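Local coordinates for protein HRI1 (Saccharomyces cerevisiae, PDB 3RBY), which is of unknown function and non-essential, but interacts with the protein HRR25 and may interact with SEC72, at residues P132-P135 and S136-D139. Sequence-based numbering, arbitrary orientation.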
loop_
_atom_site.group_PDB
_atom_site.type_symbol
_atom_site.label_atom_id
_atom_site.label_comp_id
_atom_site.label_asym_id
_atom_site.label_seq_id
_atom_site.Cartn_x
_atom_site.Cartn_y
_atom_site.Cartn_z
ATOM N N PRO A 132 -4.741 3.662 -3.971
ATOM C CA PRO A 132 -4.661 4.886 -4.775
ATOM C C PRO A 132 -3.343 5.569 -4.483
ATOM O O PRO A 132 -2.913 5.676 -3.317
ATOM C CB PRO A 132 -5.819 5.750 -4.244
ATOM C CG PRO A 132 -6.743 4.764 -3.534
ATOM C CD PRO A 132 -5.840 3.697 -2.987
ATOM N N VAL A 133 -2.726 6.064 -5.541
ATOM C CA VAL A 133 -1.385 6.598 -5.474
ATOM C C VAL A 133 -1.393 7.974 -6.180
ATOM O O VAL A 133 -2.321 8.278 -6.946
ATOM C CB VAL A 133 -0.428 5.521 -6.071
ATOM C CG1 VAL A 133 0.205 5.945 -7.376
ATOM C CG2 VAL A 133 0.603 5.068 -5.042
ATOM N N ASP A 134 -0.405 8.820 -5.905
ATOM C CA ASP A 134 -0.416 10.191 -6.426
ATOM C C ASP A 134 0.365 10.249 -7.730
ATOM O O ASP A 134 1.602 10.172 -7.726
ATOM C CB ASP A 134 0.174 11.171 -5.409
ATOM C CG ASP A 134 0.253 12.607 -5.941
ATOM O OD1 ASP A 134 0.150 12.804 -7.172
ATOM O OD2 ASP A 134 0.431 13.542 -5.126
ATOM N N PRO A 135 -0.359 10.380 -8.855
ATOM C CA PRO A 135 0.229 10.256 -10.196
ATOM C C PRO A 135 1.175 11.384 -10.539
ATOM O O PRO A 135 1.928 11.274 -11.505
ATOM C CB PRO A 135 -0.994 10.285 -11.133
ATOM C CG PRO A 135 -2.090 10.895 -10.334
ATOM C CD PRO A 135 -1.829 10.490 -8.904
ATOM N N SER A 136 1.134 12.457 -9.764
ATOM C CA SER A 136 2.010 13.587 -10.032
ATOM C C SER A 136 3.403 13.417 -9.416
ATOM O O SER A 136 4.241 14.300 -9.576
ATOM C CB SER A 136 1.368 14.897 -9.589
ATOM O OG SER A 136 1.074 14.885 -8.204
ATOM N N ARG A 137 3.650 12.284 -8.744
ATOM C CA ARG A 137 4.978 11.967 -8.185
ATOM C C ARG A 137 5.694 10.905 -9.003
ATOM O O ARG A 137 5.046 10.026 -9.586
ATOM C CB ARG A 137 4.843 11.437 -6.760
ATOM C CG ARG A 137 3.828 12.206 -5.958
ATOM C CD ARG A 137 4.301 13.623 -5.784
ATOM N NE ARG A 137 4.978 13.782 -4.505
ATOM C CZ ARG A 137 4.476 14.477 -3.483
ATOM N NH1 ARG A 137 5.154 14.550 -2.345
ATOM N NH2 ARG A 137 3.301 15.108 -3.600
ATOM N N GLU A 138 7.027 10.958 -9.027
ATOM C CA GLU A 138 7.800 9.898 -9.689
ATOM C C GLU A 138 7.964 8.639 -8.820
ATOM O O GLU A 138 8.268 7.558 -9.329
ATOM C CB GLU A 138 9.150 10.410 -10.190
ATOM C CG GLU A 138 10.272 10.439 -9.155
ATOM C CD GLU A 138 11.573 10.984 -9.740
ATOM O OE1 GLU A 138 12.631 10.829 -9.095
ATOM O OE2 GLU A 138 11.536 11.577 -10.846
ATOM N N ASP A 139 7.747 8.776 -7.516
ATOM C CA ASP A 139 7.676 7.619 -6.627
ATOM C C ASP A 139 6.218 7.176 -6.424
ATOM O O ASP A 139 5.274 7.894 -6.767
ATOM C CB ASP A 139 8.297 7.975 -5.278
ATOM C CG ASP A 139 9.785 8.208 -5.369
ATOM O OD1 ASP A 139 10.508 7.280 -5.809
ATOM O OD2 ASP A 139 10.225 9.318 -5.014
HETATM O O HOH W 1 2.688 8.028 -6.788
#
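Asp134 grips Ser136 twice through one carboxylate oxygen. Asp134 OD1 accepts the N-H of Ser136, 2.8 Å from Ser136 N, met on the anti side and 27° out of the carboxylate plane, and also takes the hydroxyl of the same residue. That second bond, from Ser136 OG to Asp134 OD1, refines to a very short 2.5 Å. With CG anti to the backbone N (chi1 177°), the Asp134 side chain places its carboxylate within reach of both donors of Ser136.

The backbone itself closes the turn: Arg137 N donates to Asp134 O at 3.1 Å. A water donates to both Asp134 O and Asp139 O, 2.6 Å from each, linking the first residue of the turn to Asp139, two residues past its end.

Charge adds less within the turn. Asp134 OD2 and Arg137 NH2 form a long salt bridge of 3.6 Å, the two planar groups turned 65° apart, while the Arg137 methylene CG packs 3.6 Å from Asp134 CG. The stronger partner of this guanidinium is Asp139 of the second subunit. Replacing Asp134 with an alanine would probably leave Ser136 N and OG without their shared acceptor and Arg137 without its distant carboxylate partner in the turn.

Asp134 to Arg137 is a type I beta turn with proline second, its first residue making an Asx turn, in the loop leaving strand 124-132, where Arg137 and Asp139 take part in the contact with the second subunit.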